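Local coordinates for protein galactose-binding lectin (Arachis hypogaea, PDB 6VAW) that binds D-galactose-containing sugars as a tetrameric legume lectin whose subunits each carry a calcium and a manganese ion, at residues 45-50 / 86-91; 141-146 / 195-200; 18-23 / 30-35; 151-156 / 176-181. One frame throughout, in Å; residues are numbered along the deposited sequence.

Contact 1: 45-50 / 86-91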
loop_
_atom_site.group_PDB
_atom_site.type_symbol
_atom_site.label_atom_id
_atom_site.label_comp_id
_atom_site.label_asym_id
_atom_site.label_seq_id
_atom_site.Cartn_x
_atom_site.Cartn_y
_atom_site.Cartn_z
ATOM N N ARG A 45 -26.340 -6.607 -7.059
ATOM C CA ARG A 45 -25.515 -5.629 -6.365
ATOM C C ARG A 45 -24.381 -6.329 -5.623
ATOM O O ARG A 45 -24.554 -7.455 -5.149
ATOM C CB ARG A 45 -26.329 -4.769 -5.383
ATOM C CG ARG A 45 -27.792 -4.524 -5.757
ATOM C CD ARG A 45 -28.396 -3.317 -5.060
ATOM N NE ARG A 45 -28.319 -3.384 -3.602
ATOM C CZ ARG A 45 -28.882 -2.492 -2.794
ATOM N NH1 ARG A 45 -29.594 -1.487 -3.298
ATOM N NH2 ARG A 45 -28.742 -2.593 -1.483
ATOM N N VAL A 46 -23.211 -5.673 -5.546
ATOM C CA VAL A 46 -22.057 -6.130 -4.784
ATOM C C VAL A 46 -21.698 -5.023 -3.811
ATOM O O VAL A 46 -21.695 -3.855 -4.199
ATOM C CB VAL A 46 -20.838 -6.611 -5.616
ATOM C CG1 VAL A 46 -21.191 -7.824 -6.446
ATOM C CG2 VAL A 46 -20.245 -5.499 -6.487
ATOM N N LEU A 47 -21.410 -5.375 -2.555
ATOM C CA LEU A 47 -21.014 -4.414 -1.527
ATOM C C LEU A 47 -19.722 -4.842 -0.867
ATOM O O LEU A 47 -19.495 -6.051 -0.698
ATOM C CB LEU A 47 -22.093 -4.285 -0.433
ATOM C CG LEU A 47 -23.503 -3.887 -0.859
ATOM C CD1 LEU A 47 -24.519 -4.414 0.123
ATOM C CD2 LEU A 47 -23.638 -2.386 -1.004
ATOM N N TYR A 48 -18.892 -3.855 -0.462
ATOM C CA TYR A 48 -17.730 -4.169 0.346
ATOM C C TYR A 48 -18.341 -4.579 1.688
ATOM O O TYR A 48 -19.221 -3.877 2.179
ATOM C CB TYR A 48 -16.740 -3.002 0.412
ATOM C CG TYR A 48 -15.506 -3.354 1.200
ATOM C CD1 TYR A 48 -14.598 -4.299 0.724
ATOM C CD2 TYR A 48 -15.245 -2.751 2.430
ATOM C CE1 TYR A 48 -13.448 -4.617 1.437
ATOM C CE2 TYR A 48 -14.109 -3.089 3.168
ATOM C CZ TYR A 48 -13.215 -4.020 2.665
ATOM O OH TYR A 48 -12.071 -4.320 3.368
ATOM N N ALA A 49 -17.978 -5.763 2.137
ATOM C CA ALA A 49 -18.658 -6.407 3.278
ATOM C C ALA A 49 -18.538 -5.620 4.573
ATOM O O ALA A 49 -19.373 -5.816 5.430
ATOM C CB ALA A 49 -18.143 -7.806 3.451
ATOM N N MET A 50 -17.502 -4.826 4.710
ATOM C CA MET A 50 -17.307 -4.131 5.986
ATOM C C MET A 50 -17.952 -2.752 5.957
ATOM O O MET A 50 -17.778 -2.016 4.998
ATOM C CB MET A 50 -15.825 -4.007 6.298
ATOM C CG MET A 50 -15.572 -3.275 7.549
ATOM S SD MET A 50 -13.861 -3.332 8.030
ATOM C CE MET A 50 -13.022 -2.486 6.685
ATOM N N ILE A 86 -24.611 1.646 -11.280
ATOM C CA ILE A 86 -24.454 2.759 -10.339
ATOM C C ILE A 86 -23.422 2.354 -9.253
ATOM O O ILE A 86 -23.482 1.245 -8.706
ATOM C CB ILE A 86 -25.786 3.270 -9.726
ATOM C CG1 ILE A 86 -25.536 4.572 -8.855
ATOM C CG2 ILE A 86 -26.593 2.171 -8.974
ATOM C CD1 ILE A 86 -26.797 5.222 -8.243
ATOM N N PHE A 87 -22.452 3.236 -9.014
ATOM C CA PHE A 87 -21.505 3.116 -7.912
ATOM C C PHE A 87 -22.193 3.833 -6.765
ATOM O O PHE A 87 -22.500 5.018 -6.906
ATOM C CB PHE A 87 -20.126 3.725 -8.258
ATOM C CG PHE A 87 -19.288 3.971 -7.029
ATOM C CD1 PHE A 87 -18.789 2.906 -6.284
ATOM C CD2 PHE A 87 -19.005 5.263 -6.608
ATOM C CE1 PHE A 87 -17.998 3.140 -5.145
ATOM C CE2 PHE A 87 -18.213 5.491 -5.468
ATOM C CZ PHE A 87 -17.728 4.437 -4.744
ATOM N N PHE A 88 -22.517 3.129 -5.670
ATOM C CA PHE A 88 -23.315 3.801 -4.654
ATOM C C PHE A 88 -22.795 3.586 -3.234
ATOM O O PHE A 88 -21.969 2.718 -2.962
ATOM C CB PHE A 88 -24.802 3.386 -4.760
ATOM C CG PHE A 88 -25.102 1.965 -4.304
ATOM C CD1 PHE A 88 -24.752 0.872 -5.094
ATOM C CD2 PHE A 88 -25.735 1.726 -3.095
ATOM C CE1 PHE A 88 -24.983 -0.446 -4.651
ATOM C CE2 PHE A 88 -26.012 0.412 -2.672
ATOM C CZ PHE A 88 -25.636 -0.668 -3.457
ATOM N N ILE A 89 -23.294 4.445 -2.350
ATOM C CA ILE A 89 -23.003 4.547 -0.913
ATOM C C ILE A 89 -24.329 4.518 -0.228
ATOM O O ILE A 89 -25.207 5.274 -0.622
ATOM C CB ILE A 89 -22.230 5.808 -0.548
ATOM C CG1 ILE A 89 -21.161 6.157 -1.581
ATOM C CG2 ILE A 89 -21.645 5.671 0.860
ATOM C CD1 ILE A 89 -20.609 7.638 -1.443
ATOM N N ALA A 90 -24.518 3.630 0.742
ATOM C CA ALA A 90 -25.848 3.530 1.354
ATOM C C ALA A 90 -25.761 3.074 2.817
ATOM O O ALA A 90 -24.692 2.630 3.227
ATOM C CB ALA A 90 -26.723 2.562 0.536
ATOM N N PRO A 91 -26.862 3.153 3.612
ATOM C CA PRO A 91 -26.805 2.658 5.018
ATOM C C PRO A 91 -26.307 1.201 5.057
ATOM O O PRO A 91 -26.514 0.456 4.078
ATOM C CB PRO A 91 -28.258 2.804 5.510
ATOM C CG PRO A 91 -28.834 3.886 4.662
ATOM C CD PRO A 91 -28.210 3.656 3.286
#
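Phe88 drives the end of its ring between Arg45 and Leu47, so that a single aromatic atom, CZ, carries most of the contact. Leu47 CD2 comes closest, 3.6 Å from Phe88 CZ, and its chain crosses the aromatic side chain at about a right angle. From Arg45 it is the guanidinium that arrives: Phe88 CZ lies 3.7 Å above its plane, over the centre, while Arg45 CZ and Phe88 CZ are 3.8 Å apart. The two planes are inclined by 46°, so this is not a parallel stack. The chi1 of 72° places Phe88 CG between the backbone N and the carbonyl carbon, raising the ring toward strand 43-53. Arginine suits this buried place because its flat face tolerates an apolar neighbour while its N-H groups are used around the rim: NE bonds to Gln21 OE1, NH2 to Thr94 OG1 and NH1 to Gly107 O. These three bonds fix the plane against which Phe88 rests. Strand 201-209 runs between the two strands and supplies Ser207 beneath both Arg45 and Phe88. Phe87, on the other face, meets Phe69 of the second sheet. This loop-covered layer, facing away from the back sheet, is typical of the second hydrophobic core of legume lectins.

Contact 2: 141-146 / 195-200; sequences DVNSVD and KAKLPE
Val142 and Asn143 form the corner at which the chain turns after strand 137-141, and there they meet Lys197, the last residue of the short, single-turn helix 194-197. The apolar half of the contact is one methyl against an alkyl chain. Val142 CG1 lies 3.8 Å from Lys197 CD, with Lys197 CG and CE each 3.9 Å from the same methyl; the two side chains cross at about a right angle. A bend at chi2 (-64°) carries the lysine methylenes across the valine methyl, a use of lysine that suits an exposed position. The polar half runs through water 1, which accepts from Asn143 ND2 at 2.9 Å and donates to Lys197 O at 2.7 Å. That carbonyl also receives His116 NE2, so two donors grip it at the helix end. On the other side of the amide, Asn143 OD1 accepts from Phe117 N, which together with the water settles which way round the group lies. Asparagine also tolerates the positive phi of 62° found at this corner. Beyond it, Ser144 OG accepts from Asp146 N in an ST turn. Leu198, just after the helix, turns inward onto Ile89 of strand 84-91 and Val118 of strand 117-123, seating the helix against the front sheet.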
loop_
_atom_site.group_PDB
_atom_site.type_symbol
_atom_site.label_atom_id
_atom_site.label_comp_id
_atom_site.label_asym_id
_atom_site.label_seq_id
_atom_site.Cartn_x
_atom_site.Cartn_y
_atom_site.Cartn_z
ATOM N N ASP A 141 -26.271 11.224 -8.103
ATOM C CA ASP A 141 -27.578 10.935 -7.492
ATOM C C ASP A 141 -27.568 11.077 -6.008
ATOM O O ASP A 141 -26.722 10.512 -5.344
ATOM C CB ASP A 141 -27.995 9.504 -7.801
ATOM C CG ASP A 141 -28.265 9.221 -9.255
ATOM O OD1 ASP A 141 -28.307 10.187 -10.047
ATOM O OD2 ASP A 141 -28.516 8.052 -9.588
ATOM N N VAL A 142 -28.585 11.718 -5.497
ATOM C CA VAL A 142 -28.741 11.938 -4.070
ATOM C C VAL A 142 -30.175 11.552 -3.696
ATOM O O VAL A 142 -31.111 12.335 -3.889
ATOM C CB VAL A 142 -28.372 13.391 -3.612
ATOM C CG1 VAL A 142 -28.513 13.535 -2.098
ATOM C CG2 VAL A 142 -26.950 13.774 -4.050
ATOM N N ASN A 143 -30.327 10.304 -3.194
ATOM C CA ASN A 143 -31.595 9.718 -2.746
ATOM C C ASN A 143 -32.630 9.601 -3.880
ATOM O O ASN A 143 -33.819 9.408 -3.614
ATOM C CB ASN A 143 -32.182 10.512 -1.560
ATOM C CG ASN A 143 -31.329 10.449 -0.312
ATOM O OD1 ASN A 143 -30.675 9.452 -0.012
ATOM N ND2 ASN A 143 -31.317 11.525 0.444
ATOM N N SER A 144 -32.179 9.693 -5.138
ATOM C CA SER A 144 -33.063 9.619 -6.290
ATOM C C SER A 144 -32.295 9.316 -7.567
ATOM O O SER A 144 -31.168 9.790 -7.742
ATOM C CB SER A 144 -33.830 10.936 -6.461
ATOM O OG SER A 144 -34.713 10.904 -7.575
ATOM N N VAL A 145 -32.935 8.566 -8.478
ATOM C CA VAL A 145 -32.394 8.298 -9.810
ATOM C C VAL A 145 -32.804 9.453 -10.758
ATOM O O VAL A 145 -32.522 9.405 -11.956
ATOM C CB VAL A 145 -32.723 6.884 -10.390
ATOM C CG1 VAL A 145 -31.985 5.792 -9.615
ATOM C CG2 VAL A 145 -34.219 6.620 -10.422
ATOM N N ASP A 146 -33.455 10.509 -10.205
ATOM C CA ASP A 146 -33.664 11.789 -10.888
ATOM C C ASP A 146 -32.429 12.601 -10.452
ATOM O O ASP A 146 -32.426 13.219 -9.386
ATOM C CB ASP A 146 -34.999 12.462 -10.521
ATOM C CG ASP A 146 -35.328 13.711 -11.350
ATOM O OD1 ASP A 146 -34.383 14.366 -11.855
ATOM O OD2 ASP A 146 -36.534 14.026 -11.499
ATOM N N LYS A 195 -22.464 13.791 5.365
ATOM C CA LYS A 195 -22.863 13.858 6.784
ATOM C C LYS A 195 -24.369 14.173 6.948
ATOM O O LYS A 195 -24.989 13.718 7.905
ATOM C CB LYS A 195 -22.027 14.933 7.488
ATOM C CG LYS A 195 -22.102 14.946 9.004
ATOM C CD LYS A 195 -21.338 16.142 9.517
ATOM C CE LYS A 195 -21.085 16.089 10.989
ATOM N NZ LYS A 195 -20.601 17.404 11.481
ATOM N N ALA A 196 -24.949 14.956 6.017
ATOM C CA ALA A 196 -26.364 15.335 6.042
ATOM C C ALA A 196 -27.268 14.299 5.364
ATOM O O ALA A 196 -28.439 14.198 5.715
ATOM C CB ALA A 196 -26.554 16.689 5.354
ATOM N N LYS A 197 -26.743 13.550 4.399
ATOM C CA LYS A 197 -27.554 12.619 3.620
ATOM C C LYS A 197 -27.403 11.158 4.030
ATOM O O LYS A 197 -28.242 10.336 3.672
ATOM C CB LYS A 197 -27.197 12.748 2.127
ATOM C CG LYS A 197 -27.372 14.155 1.531
ATOM C CD LYS A 197 -28.824 14.620 1.536
ATOM C CE LYS A 197 -28.973 15.971 0.888
ATOM N NZ LYS A 197 -30.289 16.585 1.205
ATOM N N LEU A 198 -26.332 10.808 4.695
ATOM C CA LEU A 198 -26.125 9.404 5.051
ATOM C C LEU A 198 -25.830 9.195 6.537
ATOM O O LEU A 198 -25.309 10.112 7.160
ATOM C CB LEU A 198 -24.956 8.820 4.229
ATOM C CG LEU A 198 -25.262 8.521 2.746
ATOM C CD1 LEU A 198 -23.992 8.359 1.952
ATOM C CD2 LEU A 198 -26.147 7.301 2.591
ATOM N N PRO A 199 -25.994 7.945 7.055
ATOM C CA PRO A 199 -25.638 7.665 8.466
ATOM C C PRO A 199 -24.123 7.592 8.665
ATOM O O PRO A 199 -23.360 7.496 7.665
ATOM C CB PRO A 199 -26.288 6.306 8.728
ATOM C CG PRO A 199 -26.352 5.644 7.391
ATOM C CD PRO A 199 -26.561 6.741 6.395
ATOM N N GLU A 200 -23.676 7.550 9.941
ATOM C CA GLU A 200 -22.233 7.464 10.238
ATOM C C GLU A 200 -21.551 6.242 9.589
ATOM O O GLU A 200 -20.400 6.346 9.178
ATOM C CB GLU A 200 -21.985 7.432 11.753
ATOM C CG GLU A 200 -22.223 8.767 12.420
ATOM C CD GLU A 200 -22.453 8.657 13.912
ATOM O OE1 GLU A 200 -21.449 8.594 14.654
ATOM O OE2 GLU A 200 -23.630 8.659 14.340
HETATM O O HOH W 1 -30.727 11.249 3.219
#

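Contact 3: 18-23 / 30-35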
loop_
_atom_site.group_PDB
_atom_site.type_symbol
_atom_site.label_atom_id
_atom_site.label_comp_id
_atom_site.label_asym_id
_atom_site.label_seq_id
_atom_site.Cartn_x
_atom_site.Cartn_y
_atom_site.Cartn_z
ATOM N N ILE A 18 -16.645 -9.390 0.071
ATOM C CA ILE A 18 -17.707 -8.988 -0.840
ATOM C C ILE A 18 -19.077 -9.641 -0.501
ATOM O O ILE A 18 -19.208 -10.873 -0.502
ATOM C CB ILE A 18 -17.325 -9.250 -2.332
ATOM C CG1 ILE A 18 -16.028 -8.508 -2.753
ATOM C CG2 ILE A 18 -18.495 -8.845 -3.274
ATOM C CD1 ILE A 18 -16.079 -6.920 -2.703
ATOM N N ASN A 19 -20.106 -8.796 -0.260
ATOM C CA ASN A 19 -21.494 -9.207 -0.054
ATOM C C ASN A 19 -22.186 -9.184 -1.397
ATOM O O ASN A 19 -22.166 -8.149 -2.061
ATOM C CB ASN A 19 -22.263 -8.296 0.923
ATOM C CG ASN A 19 -21.874 -8.314 2.385
ATOM O OD1 ASN A 19 -22.036 -7.307 3.082
ATOM N ND2 ASN A 19 -21.396 -9.438 2.904
ATOM N N PHE A 20 -22.754 -10.309 -1.818
ATOM C CA PHE A 20 -23.469 -10.432 -3.086
ATOM C C PHE A 20 -24.980 -10.356 -2.835
ATOM O O PHE A 20 -25.495 -11.025 -1.938
ATOM C CB PHE A 20 -23.085 -11.748 -3.803
ATOM C CG PHE A 20 -21.618 -11.851 -4.154
ATOM C CD1 PHE A 20 -21.120 -11.273 -5.320
ATOM C CD2 PHE A 20 -20.727 -12.515 -3.314
ATOM C CE1 PHE A 20 -19.758 -11.364 -5.642
ATOM C CE2 PHE A 20 -19.357 -12.592 -3.629
ATOM C CZ PHE A 20 -18.890 -12.042 -4.806
ATOM N N GLN A 21 -25.677 -9.538 -3.609
ATOM C CA GLN A 21 -27.111 -9.341 -3.479
ATOM C C GLN A 21 -27.806 -9.549 -4.813
ATOM O O GLN A 21 -27.379 -9.003 -5.825
ATOM C CB GLN A 21 -27.459 -7.934 -2.934
ATOM C CG GLN A 21 -26.850 -7.601 -1.567
ATOM C CD GLN A 21 -27.418 -6.331 -0.967
ATOM O OE1 GLN A 21 -27.752 -5.356 -1.661
ATOM N NE2 GLN A 21 -27.461 -6.290 0.350
ATOM N N GLY A 22 -28.873 -10.332 -4.808
ATOM C CA GLY A 22 -29.630 -10.579 -6.021
ATOM C C GLY A 22 -28.951 -11.477 -7.031
ATOM O O GLY A 22 -28.330 -12.473 -6.666
ATOM N N ASP A 23 -29.037 -11.087 -8.311
ATOM C CA ASP A 23 -28.654 -11.904 -9.469
ATOM C C ASP A 23 -27.151 -11.906 -9.842
ATOM O O ASP A 23 -26.802 -12.440 -10.895
ATOM C CB ASP A 23 -29.498 -11.471 -10.683
ATOM C CG ASP A 23 -31.006 -11.630 -10.466
ATOM O OD1 ASP A 23 -31.414 -12.562 -9.736
ATOM O OD2 ASP A 23 -31.774 -10.805 -10.997
ATOM N N GLY A 30 -12.719 -13.869 -13.307
ATOM C CA GLY A 30 -12.649 -13.041 -12.104
ATOM C C GLY A 30 -13.527 -11.797 -12.103
ATOM O O GLY A 30 -13.570 -11.072 -11.106
ATOM N N ASN A 31 -14.214 -11.536 -13.219
ATOM C CA ASN A 31 -15.138 -10.411 -13.338
ATOM C C ASN A 31 -16.437 -10.699 -12.611
ATOM O O ASN A 31 -16.874 -11.855 -12.548
ATOM C CB ASN A 31 -15.475 -10.110 -14.811
ATOM C CG ASN A 31 -14.365 -9.600 -15.705
ATOM O OD1 ASN A 31 -14.570 -9.412 -16.903
ATOM N ND2 ASN A 31 -13.191 -9.347 -15.186
ATOM N N ILE A 32 -17.068 -9.648 -12.106
ATOM C CA ILE A 32 -18.379 -9.723 -11.484
ATOM C C ILE A 32 -19.391 -9.368 -12.559
ATOM O O ILE A 32 -19.258 -8.314 -13.189
ATOM C CB ILE A 32 -18.492 -8.792 -10.240
ATOM C CG1 ILE A 32 -17.793 -9.429 -9.015
ATOM C CG2 ILE A 32 -19.948 -8.468 -9.920
ATOM C CD1 ILE A 32 -17.834 -8.561 -7.749
ATOM N N GLN A 33 -20.391 -10.236 -12.763
ATOM C CA GLN A 33 -21.515 -9.983 -13.678
ATOM C C GLN A 33 -22.719 -9.666 -12.798
ATOM O O GLN A 33 -23.117 -10.508 -11.994
ATOM C CB GLN A 33 -21.765 -11.188 -14.609
ATOM C CG GLN A 33 -22.839 -10.871 -15.630
ATOM C CD GLN A 33 -23.116 -11.992 -16.590
ATOM O OE1 GLN A 33 -24.274 -12.388 -16.774
ATOM N NE2 GLN A 33 -22.076 -12.476 -17.271
ATOM N N LEU A 34 -23.269 -8.445 -12.901
ATOM C CA LEU A 34 -24.315 -8.039 -11.973
ATOM C C LEU A 34 -25.705 -8.513 -12.311
ATOM O O LEU A 34 -26.441 -8.818 -11.381
ATOM C CB LEU A 34 -24.341 -6.536 -11.808
ATOM C CG LEU A 34 -23.148 -5.934 -11.008
ATOM C CD1 LEU A 34 -22.974 -4.469 -11.298
ATOM C CD2 LEU A 34 -23.292 -6.180 -9.504
ATOM N N THR A 35 -26.093 -8.532 -13.584
ATOM C CA THR A 35 -27.457 -8.970 -13.916
ATOM C C THR A 35 -27.502 -10.340 -14.616
ATOM O O THR A 35 -26.514 -10.800 -15.194
ATOM C CB THR A 35 -28.185 -7.922 -14.756
ATOM O OG1 THR A 35 -27.449 -7.654 -15.951
ATOM C CG2 THR A 35 -28.432 -6.630 -13.991
HETATM O O HOH W 2 -25.143 -12.819 -13.129
#
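Phe20 and Ile32 make the apolar part of this contact, with Ile32 CD1 4.0 Å from Phe20 CE1 and approaching the ring obliquely. Setting Phe20 CG opposite the carbonyl carbon (chi1 -61°) swings the ring's end toward Ile32. Ile18 steadies the ring, its CG2 standing 3.5 Å above one face, offset toward the rim. Val46 and Val26 touch both Phe20 and Ile32, so branched aliphatic groups and an aromatic ring fill the space between the strands, as suits a sandwich interior. Main-chain van der Waals contact takes over farther along: Asp23 C comes within 3.5 Å of Leu34 O, and Asp23 and Thr35 form the closest pair of CA atoms, 5.5 Å apart. Water 2 is the polar link, 2.8 Å from Asp23 O and 3.2 Å from Thr35 O, with more acceptors nearby than protons to share. Both side chains bond outward: Asp23 with Lys39 (a salt bridge), Ser42 OG and Val43 N, Thr35 OG1 with His218 ND1. Glycine suits position 22 because its phi is positive (72°). Strand 18-22 is outermost in the front sheet and strand 32-33 belongs to the back sheet, so the contact closes one margin of the legume lectin beta sandwich.

Contact 4: 151-156 / 176-181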
loop_
_atom_site.group_PDB
_atom_site.type_symbol
_atom_site.label_atom_id
_atom_site.label_comp_id
_atom_site.label_asym_id
_atom_site.label_seq_id
_atom_site.Cartn_x
_atom_site.Cartn_y
_atom_site.Cartn_z
ATOM N N VAL A 151 -24.042 14.597 -17.114
ATOM C CA VAL A 151 -23.131 15.010 -18.183
ATOM C C VAL A 151 -23.315 14.002 -19.335
ATOM O O VAL A 151 -23.363 12.783 -19.067
ATOM C CB VAL A 151 -21.647 15.138 -17.723
ATOM C CG1 VAL A 151 -21.079 13.812 -17.214
ATOM C CG2 VAL A 151 -20.758 15.717 -18.821
ATOM N N PRO A 152 -23.378 14.455 -20.612
ATOM C CA PRO A 152 -23.504 13.477 -21.714
ATOM C C PRO A 152 -22.256 12.582 -21.784
ATOM O O PRO A 152 -21.138 13.002 -21.483
ATOM C CB PRO A 152 -23.661 14.354 -22.958
ATOM C CG PRO A 152 -24.114 15.701 -22.435
ATOM C CD PRO A 152 -23.380 15.841 -21.128
ATOM N N TRP A 153 -22.485 11.320 -22.104
ATOM C CA TRP A 153 -21.459 10.300 -22.179
ATOM C C TRP A 153 -21.884 9.298 -23.261
ATOM O O TRP A 153 -22.979 9.421 -23.814
ATOM C CB TRP A 153 -21.293 9.679 -20.768
ATOM C CG TRP A 153 -20.359 8.509 -20.644
ATOM C CD1 TRP A 153 -19.002 8.519 -20.789
ATOM C CD2 TRP A 153 -20.714 7.173 -20.264
ATOM N NE1 TRP A 153 -18.492 7.264 -20.550
ATOM C CE2 TRP A 153 -19.524 6.414 -20.235
ATOM C CE3 TRP A 153 -21.927 6.543 -19.937
ATOM C CZ2 TRP A 153 -19.508 5.054 -19.889
ATOM C CZ3 TRP A 153 -21.913 5.191 -19.613
ATOM C CH2 TRP A 153 -20.714 4.465 -19.586
ATOM N N ASN A 154 -21.000 8.392 -23.640
ATOM C CA ASN A 154 -21.339 7.381 -24.642
ATOM C C ASN A 154 -20.913 6.012 -24.132
ATOM O O ASN A 154 -19.728 5.816 -23.856
ATOM C CB ASN A 154 -20.685 7.707 -25.996
ATOM C CG ASN A 154 -20.992 6.725 -27.112
ATOM O OD1 ASN A 154 -22.077 6.128 -27.188
ATOM N ND2 ASN A 154 -20.041 6.558 -28.024
ATOM N N SER A 155 -21.878 5.072 -23.984
ATOM C CA SER A 155 -21.538 3.723 -23.533
ATOM C C SER A 155 -21.228 2.861 -24.762
ATOM O O SER A 155 -22.114 2.574 -25.567
ATOM C CB SER A 155 -22.650 3.117 -22.679
ATOM O OG SER A 155 -22.299 1.839 -22.162
ATOM N N VAL A 156 -19.949 2.507 -24.923
ATOM C CA VAL A 156 -19.449 1.706 -26.045
ATOM C C VAL A 156 -19.481 0.215 -25.648
ATOM O O VAL A 156 -18.871 -0.188 -24.659
ATOM C CB VAL A 156 -18.037 2.180 -26.507
ATOM C CG1 VAL A 156 -17.493 1.302 -27.639
ATOM C CG2 VAL A 156 -18.061 3.652 -26.929
ATOM N N VAL A 176 -15.675 13.219 -10.273
ATOM C CA VAL A 176 -15.659 11.969 -11.056
ATOM C C VAL A 176 -14.959 12.196 -12.399
ATOM O O VAL A 176 -15.306 13.140 -13.118
ATOM C CB VAL A 176 -17.110 11.444 -11.282
ATOM C CG1 VAL A 176 -17.120 10.115 -12.042
ATOM C CG2 VAL A 176 -17.886 11.331 -9.978
ATOM N N ALA A 177 -14.018 11.311 -12.742
ATOM C CA ALA A 177 -13.336 11.327 -14.041
ATOM C C ALA A 177 -13.516 9.946 -14.658
ATOM O O ALA A 177 -13.144 8.949 -14.037
ATOM C CB ALA A 177 -11.857 11.699 -13.912
ATOM N N VAL A 178 -14.093 9.912 -15.856
ATOM C CA VAL A 178 -14.395 8.697 -16.616
ATOM C C VAL A 178 -13.546 8.654 -17.878
ATOM O O VAL A 178 -13.650 9.556 -18.712
ATOM C CB VAL A 178 -15.908 8.650 -16.949
ATOM C CG1 VAL A 178 -16.293 7.325 -17.575
ATOM C CG2 VAL A 178 -16.754 8.950 -15.717
ATOM N N THR A 179 -12.696 7.625 -18.008
ATOM C CA THR A 179 -11.789 7.455 -19.144
ATOM C C THR A 179 -12.354 6.416 -20.091
ATOM O O THR A 179 -12.452 5.247 -19.726
ATOM C CB THR A 179 -10.355 7.085 -18.677
ATOM O OG1 THR A 179 -9.888 8.046 -17.735
ATOM C CG2 THR A 179 -9.366 7.024 -19.823
ATOM N N ASN A 180 -12.670 6.834 -21.324
ATOM C CA ASN A 180 -13.214 5.943 -22.356
ATOM C C ASN A 180 -12.100 5.264 -23.178
ATOM O O ASN A 180 -10.910 5.569 -23.020
ATOM C CB ASN A 180 -14.166 6.707 -23.278
ATOM C CG ASN A 180 -15.303 7.351 -22.538
ATOM O OD1 ASN A 180 -16.300 6.697 -22.209
ATOM N ND2 ASN A 180 -15.142 8.639 -22.212
ATOM N N ASP A 181 -12.532 4.332 -24.054
ATOM C CA ASP A 181 -11.757 3.501 -24.976
ATOM C C ASP A 181 -11.025 4.358 -26.007
ATOM O O ASP A 181 -9.863 4.081 -26.298
ATOM C CB ASP A 181 -12.736 2.516 -25.688
ATOM C CG ASP A 181 -12.104 1.374 -26.447
ATOM O OD1 ASP A 181 -11.254 0.665 -25.855
ATOM O OD2 ASP A 181 -12.524 1.127 -27.595
#
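Trp153 and Asn180 hold the tight part of this contact through one hydrogen bond, Trp153 NE1 to Asn180 OD1 at 2.8 Å. The bond is bent, with 131° at the hydrogen; it uses a lone pair of OD1 in the carbonyl plane, yet the oxygen sits 32° out of the indole plane. Ring and amide planes are also inclined. Asn180 ND2 donates to Asp184 O, which orients the amide with OD1 toward the tryptophan and gives the buried indole N-H its acceptor. Val178 CG1 also reaches Trp153 NE1, at 3.7 Å, the two side chains crossing at about a right angle. With CG opposite the main-chain nitrogen (chi1 175°), the indole extends toward strand 173-179. In the legume lectin sandwich this joins the two sheets: the segment 151-156 leaves the outermost strand of the front sheet, and 173-179 lies in the back one. A large, mostly apolar ring suits the interior between the sheets, packing also on Val161, Phe71 and Met73; the side chain of the manganese ligand His137 is about 5 Å from that of Trp153. Toward solvent the fit slackens. Asn154 O stays 3.9 Å from Asn180 OD1, and the exposed Val156 faces a poorly ordered Asp181.

How the contacts relate
Contact 1 is the buried member of the set and contact 2 the surface one; contacts 3 and 4 are partly buried. Contact 1 stays within the front sheet, whereas contacts 3 and 4 bridge front and back, contact 3 from outermost strand 18-22 and contact 4 from the loop after the other outermost strand, 149-152. Chemistry follows place: apolar and guanidinium packing inside, a water link at the surface and at one margin, and a direct indole-amide bond at the other. Probable backbone bonds (Asn19 N to Leu47 O, Gln21 N to Arg45 O) join contacts 1 and 3. Contact 2 packs on contact 1 and, along the chain alone, encloses contact 4 without touching it.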